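Local atomic coordinates of SusD homolog (PDB entry 3IV0), a protein that probably binds sugars at the outer membrane of Bacteroides thetaiotaomicron as a member of the SusD family, although its precise ligand is not established. Residues T160-V165 / V217-Q222; M209-L214 / E426-Y431. All blocks are in the same frame, centred on the assembly; numbering follows the deposited sequence.

How the contacts relate
Both contacts draw on helix 202-219. Contact 2 uses its middle, 209-214, and contact 1 its C-terminal end with the turn that follows, 217-222. The centre of contact 2, which is buried, lies about 7 Å from the centre of the chain, and that of the partly buried contact 1 about 19 Å; the two are about 14 Å apart, centre to centre. Along the chain the segments alternate, 160-165 and 209-214 being followed by 217-222 and 426-431. Contact 1 spans 51 intervening residues and ties the helix to the short helix 162-167; contact 2 spans 211 and reaches the loop ahead of helix 429-436. One helix thus connects early and late parts of this largely helical SusD-family chain.

Contact 1. Residues T160-V165 / V217-Q222; sequences TNMVIV and VQFDAQ
In M162, a selenomethionine, chi1 of 58° sets CG between the backbone N and the carbonyl carbon, and the bend at chi3 (-68°) turns the methyl group over the face of the F219 ring. The F219 ring is itself placed by a chi1 of -67°, with CG beside its own backbone N. M162 CE lies 3.8 Å from the F219 ring centroid, a CH-pi contact over the face, and comes as near as 3.5 Å to F219 CD2. The selenium also stands over this face, 4.3 Å from the centroid, making a Met-aromatic contact; the opposite face is covered near its rim by CG of Q218. Beside this pair, V163 spreads its two branches: CG2 rests in van der Waals contact on the backbone O of F219, 3.4 Å away, while CG1 packs on CB of D220 at 4.0 Å. N161 caps the start of the helix, its OD1 accepting from V163 N at 2.9 Å with the donor above the carbonyl plane. An alanine in place of F219 would probably open a gap beneath the M162 methyl group and leave the M162 side chain freer to turn on that side. The contact joins the start of helix 162-167 to the end of helix 202-219. V139 of helix 117-142 packs against M162, W459 touches both M162 and F219, and Y227 of helix 224-238 hydrogen-bonds OD2 of D220.

Contact 2. Residues M209-L214 / E426-Y431; sequences MMHINL and EGHYYY
H211 and H428 meet across two backbones that stay well separated: the nearest CA atoms, those of H211 and Y431, are 10.0 Å apart. Segment 209-214 is helical throughout, while 426-431 is a loop that enters helix 429-436, passing through G427 at a positive phi of 88°. Two imidazoles span the separation. With CG beside the backbone N (chi1 -68°), the end of the H428 side chain comes close to the helix, where H428 CE1 lies 3.6 Å from H211 NE2. H211 NE2 comes to the edge of the H428 ring, near its plane, and is also 3.6 Å from H428 ND1. The rings meet rim to rim with centroids 5.4 Å apart and planes at 35°, so neither covers the other's face, and no hydrogen bond joins them. H428 NE2 is hydrogen-bonded to the backbone O of V364, which would restrict rotation of its ring; H211 ND1 bonds weakly to A207 O. Within the same helix, N213 ND2 bonds back to M209 O one turn earlier at 2.9 Å, on the opposite face of that carbonyl from N213 N. This small buried contact places the middle of helix 202-219 against the loop leading into helix 429-436. F365 lies against the H211 ring, L373 of helix 367-381 packs on the same side chain, and N230 of helix 224-238 hydrogen-bonds OD1 of N213.

Contact 1. Residues T160-V165 / V217-Q222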
loop_
_atom_site.group_PDB
_atom_site.type_symbol
_atom_site.label_atom_id
_atom_site.label_comp_id
_atom_site.label_asym_id
_atom_site.label_seq_id
_atom_site.Cartn_x
_atom_site.Cartn_y
_atom_site.Cartn_z
ATOM N N THR A 160 -16.904 -13.280 -5.291
ATOM C CA THR A 160 -16.752 -13.078 -6.735
ATOM C C THR A 160 -15.297 -13.235 -7.167
ATOM O O THR A 160 -14.372 -12.833 -6.456
ATOM C CB THR A 160 -17.218 -11.689 -7.113
ATOM O OG1 THR A 160 -18.633 -11.601 -6.857
ATOM C CG2 THR A 160 -17.008 -11.403 -8.548
ATOM N N ASN A 161 -15.089 -13.885 -8.296
ATOM C CA ASN A 161 -13.787 -14.030 -8.924
ATOM C C ASN A 161 -13.016 -12.725 -8.851
ATOM O O ASN A 161 -13.472 -11.697 -9.315
ATOM C CB ASN A 161 -14.011 -14.422 -10.391
ATOM C CG ASN A 161 -12.754 -14.699 -11.181
ATOM O OD1 ASN A 161 -11.645 -14.253 -10.883
ATOM N ND2 ASN A 161 -12.930 -15.491 -12.237
HETATM N N MSE A 162 -11.817 -12.795 -8.303
HETATM C CA MSE A 162 -10.976 -11.621 -8.089
HETATM C C MSE A 162 -10.646 -10.916 -9.392
HETATM O O MSE A 162 -10.510 -9.707 -9.384
HETATM C CB MSE A 162 -9.671 -12.004 -7.342
HETATM C CG MSE A 162 -8.806 -13.058 -8.027
HETATM SE SE MSE A 162 -7.194 -13.467 -7.162
HETATM C CE MSE A 162 -6.281 -11.806 -7.411
ATOM N N VAL A 163 -10.531 -11.652 -10.498
ATOM C CA VAL A 163 -10.295 -10.995 -11.787
ATOM C C VAL A 163 -11.453 -10.093 -12.167
ATOM O O VAL A 163 -11.256 -8.993 -12.607
ATOM C CB VAL A 163 -10.023 -12.050 -12.877
ATOM C CG1 VAL A 163 -10.029 -11.454 -14.249
ATOM C CG2 VAL A 163 -8.693 -12.754 -12.595
ATOM N N ILE A 164 -12.678 -10.551 -11.920
ATOM C CA ILE A 164 -13.853 -9.729 -12.178
ATOM C C ILE A 164 -13.893 -8.501 -11.304
ATOM O O ILE A 164 -14.192 -7.396 -11.768
ATOM C CB ILE A 164 -15.171 -10.523 -12.015
ATOM C CG1 ILE A 164 -15.232 -11.626 -13.061
ATOM C CG2 ILE A 164 -16.354 -9.574 -12.121
ATOM C CD1 ILE A 164 -16.471 -12.579 -12.900
ATOM N N VAL A 165 -13.588 -8.680 -10.009
ATOM C CA VAL A 165 -13.574 -7.543 -9.093
ATOM C C VAL A 165 -12.582 -6.499 -9.603
ATOM O O VAL A 165 -12.894 -5.330 -9.693
ATOM C CB VAL A 165 -13.225 -7.990 -7.648
ATOM C CG1 VAL A 165 -13.155 -6.791 -6.707
ATOM C CG2 VAL A 165 -14.297 -8.964 -7.138
ATOM N N VAL A 217 -2.185 -8.631 -14.542
ATOM C CA VAL A 217 -1.102 -9.285 -15.287
ATOM C C VAL A 217 -0.834 -10.671 -14.720
ATOM O O VAL A 217 -0.628 -11.620 -15.473
ATOM C CB VAL A 217 0.207 -8.432 -15.232
ATOM C CG1 VAL A 217 1.448 -9.302 -15.596
ATOM C CG2 VAL A 217 0.077 -7.243 -16.161
ATOM N N GLN A 218 -0.841 -10.817 -13.397
ATOM C CA GLN A 218 -0.539 -12.069 -12.740
ATOM C C GLN A 218 -1.712 -13.039 -12.794
ATOM O O GLN A 218 -1.531 -14.242 -13.002
ATOM C CB GLN A 218 -0.209 -11.817 -11.267
ATOM C CG GLN A 218 0.083 -13.077 -10.459
ATOM C CD GLN A 218 1.244 -13.902 -10.993
ATOM O OE1 GLN A 218 2.275 -13.372 -11.470
ATOM N NE2 GLN A 218 1.093 -15.207 -10.883
ATOM N N PHE A 219 -2.922 -12.549 -12.558
ATOM C CA PHE A 219 -4.072 -13.414 -12.335
ATOM C C PHE A 219 -4.993 -13.563 -13.527
ATOM O O PHE A 219 -5.905 -14.381 -13.498
ATOM C CB PHE A 219 -4.796 -12.993 -11.051
ATOM C CG PHE A 219 -3.972 -13.235 -9.835
ATOM C CD1 PHE A 219 -3.847 -14.502 -9.336
ATOM C CD2 PHE A 219 -3.276 -12.215 -9.223
ATOM C CE1 PHE A 219 -3.066 -14.747 -8.227
ATOM C CE2 PHE A 219 -2.493 -12.460 -8.117
ATOM C CZ PHE A 219 -2.398 -13.731 -7.626
ATOM N N ASP A 220 -4.769 -12.769 -14.571
ATOM C CA ASP A 220 -5.424 -12.945 -15.867
ATOM C C ASP A 220 -4.361 -12.805 -16.972
ATOM O O ASP A 220 -4.456 -11.990 -17.893
ATOM C CB ASP A 220 -6.529 -11.936 -16.041
ATOM C CG ASP A 220 -7.376 -12.192 -17.273
ATOM O OD1 ASP A 220 -7.667 -13.381 -17.572
ATOM O OD2 ASP A 220 -7.783 -11.220 -17.931
ATOM N N ALA A 221 -3.360 -13.648 -16.867
ATOM C CA ALA A 221 -2.170 -13.502 -17.680
ATOM C C ALA A 221 -2.404 -13.604 -19.178
ATOM O O ALA A 221 -1.600 -13.097 -19.959
ATOM C CB ALA A 221 -1.125 -14.503 -17.252
ATOM N N GLN A 222 -3.472 -14.237 -19.607
ATOM C CA GLN A 222 -3.679 -14.317 -21.060
ATOM C C GLN A 222 -3.831 -12.937 -21.668
ATOM O O GLN A 222 -3.570 -12.752 -22.864
ATOM C CB GLN A 222 -4.908 -15.148 -21.407
ATOM C CG GLN A 222 -6.200 -14.534 -21.016
#

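Contact 2. Residues M209-L214 / E426-Y431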
loop_
_atom_site.group_PDB
_atom_site.type_symbol
_atom_site.label_atom_id
_atom_site.label_comp_id
_atom_site.label_asym_id
_atom_site.label_seq_id
_atom_site.Cartn_x
_atom_site.Cartn_y
_atom_site.Cartn_z
HETATM N N MSE A 209 -4.981 2.552 -10.463
HETATM C CA MSE A 209 -5.226 1.849 -11.712
HETATM C C MSE A 209 -4.016 1.104 -12.202
HETATM O O MSE A 209 -4.137 0.002 -12.740
HETATM C CB MSE A 209 -5.731 2.814 -12.768
HETATM C CG MSE A 209 -7.163 3.374 -12.527
HETATM SE SE MSE A 209 -7.774 4.565 -13.897
HETATM C CE MSE A 209 -8.122 3.266 -15.371
HETATM N N MSE A 210 -2.827 1.674 -11.982
HETATM C CA MSE A 210 -1.615 0.970 -12.361
HETATM C C MSE A 210 -1.434 -0.297 -11.555
HETATM O O MSE A 210 -1.129 -1.350 -12.103
HETATM C CB MSE A 210 -0.379 1.853 -12.237
HETATM C CG MSE A 210 -0.448 3.077 -13.086
HETATM SE SE MSE A 210 0.957 4.414 -12.785
HETATM C CE MSE A 210 2.297 3.560 -13.584
ATOM N N HIS A 211 -1.704 -0.217 -10.250
ATOM C CA HIS A 211 -1.617 -1.389 -9.397
ATOM C C HIS A 211 -2.629 -2.453 -9.792
ATOM O O HIS A 211 -2.303 -3.635 -9.859
ATOM C CB HIS A 211 -1.851 -0.975 -7.955
ATOM C CG HIS A 211 -0.609 -0.655 -7.238
ATOM N ND1 HIS A 211 0.022 0.576 -7.280
ATOM C CD2 HIS A 211 0.135 -1.449 -6.448
ATOM C CE1 HIS A 211 1.121 0.508 -6.536
ATOM N NE2 HIS A 211 1.201 -0.706 -6.023
ATOM N N ILE A 212 -3.852 -2.055 -10.100
ATOM C CA ILE A 212 -4.888 -3.026 -10.448
ATOM C C ILE A 212 -4.506 -3.741 -11.743
ATOM O O ILE A 212 -4.572 -4.983 -11.822
ATOM C CB ILE A 212 -6.269 -2.362 -10.550
ATOM C CG1 ILE A 212 -6.781 -1.908 -9.196
ATOM C CG2 ILE A 212 -7.287 -3.332 -11.190
ATOM C CD1 ILE A 212 -8.000 -0.997 -9.289
ATOM N N ASN A 213 -4.068 -2.998 -12.750
ATOM C CA ASN A 213 -3.596 -3.620 -13.992
ATOM C C ASN A 213 -2.478 -4.621 -13.728
ATOM O O ASN A 213 -2.443 -5.692 -14.321
ATOM C CB ASN A 213 -3.115 -2.557 -14.953
ATOM C CG ASN A 213 -4.238 -1.999 -15.807
ATOM O OD1 ASN A 213 -4.774 -2.692 -16.684
ATOM N ND2 ASN A 213 -4.615 -0.750 -15.552
ATOM N N LEU A 214 -1.530 -4.287 -12.860
ATOM C CA LEU A 214 -0.389 -5.168 -12.618
ATOM C C LEU A 214 -0.777 -6.422 -11.840
ATOM O O LEU A 214 -0.172 -7.490 -12.025
ATOM C CB LEU A 214 0.752 -4.396 -11.964
ATOM C CG LEU A 214 1.371 -3.352 -12.920
ATOM C CD1 LEU A 214 2.258 -2.402 -12.139
ATOM C CD2 LEU A 214 2.192 -4.052 -14.016
ATOM N N GLU A 426 6.941 0.568 3.245
ATOM C CA GLU A 426 5.737 1.256 2.787
ATOM C C GLU A 426 4.604 0.300 2.404
ATOM O O GLU A 426 3.592 0.744 1.858
ATOM C CB GLU A 426 6.064 2.215 1.634
ATOM C CG GLU A 426 7.025 3.336 2.078
ATOM C CD GLU A 426 7.511 4.179 0.941
ATOM O OE1 GLU A 426 6.685 4.811 0.247
ATOM O OE2 GLU A 426 8.735 4.253 0.716
ATOM N N GLY A 427 4.747 -0.982 2.650
ATOM C CA GLY A 427 3.649 -1.922 2.468
ATOM C C GLY A 427 3.518 -2.513 1.088
ATOM O O GLY A 427 2.443 -3.036 0.768
ATOM N N HIS A 428 4.572 -2.466 0.291
ATOM C CA HIS A 428 4.581 -2.993 -1.056
ATOM C C HIS A 428 5.304 -4.319 -1.226
ATOM O O HIS A 428 5.027 -5.012 -2.175
ATOM C CB HIS A 428 5.172 -1.975 -2.025
ATOM C CG HIS A 428 4.324 -0.767 -2.203
ATOM N ND1 HIS A 428 3.185 -0.797 -2.983
ATOM C CD2 HIS A 428 4.397 0.462 -1.649
ATOM C CE1 HIS A 428 2.616 0.403 -2.924
ATOM N NE2 HIS A 428 3.331 1.181 -2.139
ATOM N N TYR A 429 6.263 -4.638 -0.377
ATOM C CA TYR A 429 7.134 -5.774 -0.559
ATOM C C TYR A 429 6.401 -7.054 -0.892
ATOM O O TYR A 429 6.631 -7.675 -1.943
ATOM C CB TYR A 429 7.978 -5.947 0.699
ATOM C CG TYR A 429 8.717 -7.264 0.759
ATOM C CD1 TYR A 429 9.848 -7.494 -0.025
ATOM C CD2 TYR A 429 8.297 -8.251 1.632
ATOM C CE1 TYR A 429 10.519 -8.749 0.058
ATOM C CE2 TYR A 429 8.936 -9.490 1.709
ATOM C CZ TYR A 429 10.055 -9.707 0.964
ATOM O OH TYR A 429 10.649 -10.972 1.099
ATOM N N TYR A 430 5.518 -7.479 0.009
ATOM C CA TYR A 430 4.891 -8.764 -0.178
ATOM C C TYR A 430 4.001 -8.769 -1.409
ATOM O O TYR A 430 3.953 -9.733 -2.164
ATOM C CB TYR A 430 4.102 -9.182 1.071
ATOM C CG TYR A 430 3.353 -10.450 0.855
ATOM C CD1 TYR A 430 3.987 -11.680 0.880
ATOM C CD2 TYR A 430 2.017 -10.428 0.586
ATOM C CE1 TYR A 430 3.274 -12.849 0.673
ATOM C CE2 TYR A 430 1.302 -11.562 0.381
ATOM C CZ TYR A 430 1.928 -12.791 0.412
ATOM O OH TYR A 430 1.243 -13.969 0.211
ATOM N N TYR A 431 3.267 -7.677 -1.571
ATOM C CA TYR A 431 2.307 -7.585 -2.644
ATOM C C TYR A 431 3.015 -7.535 -4.005
ATOM O O TYR A 431 2.549 -8.164 -4.967
ATOM C CB TYR A 431 1.443 -6.361 -2.389
ATOM C CG TYR A 431 0.523 -6.515 -1.205
ATOM C CD1 TYR A 431 -0.377 -7.572 -1.130
ATOM C CD2 TYR A 431 0.488 -5.569 -0.203
ATOM C CE1 TYR A 431 -1.245 -7.707 -0.050
ATOM C CE2 TYR A 431 -0.399 -5.680 0.877
ATOM C CZ TYR A 431 -1.281 -6.721 0.908
ATOM O OH TYR A 431 -2.229 -6.830 1.933
#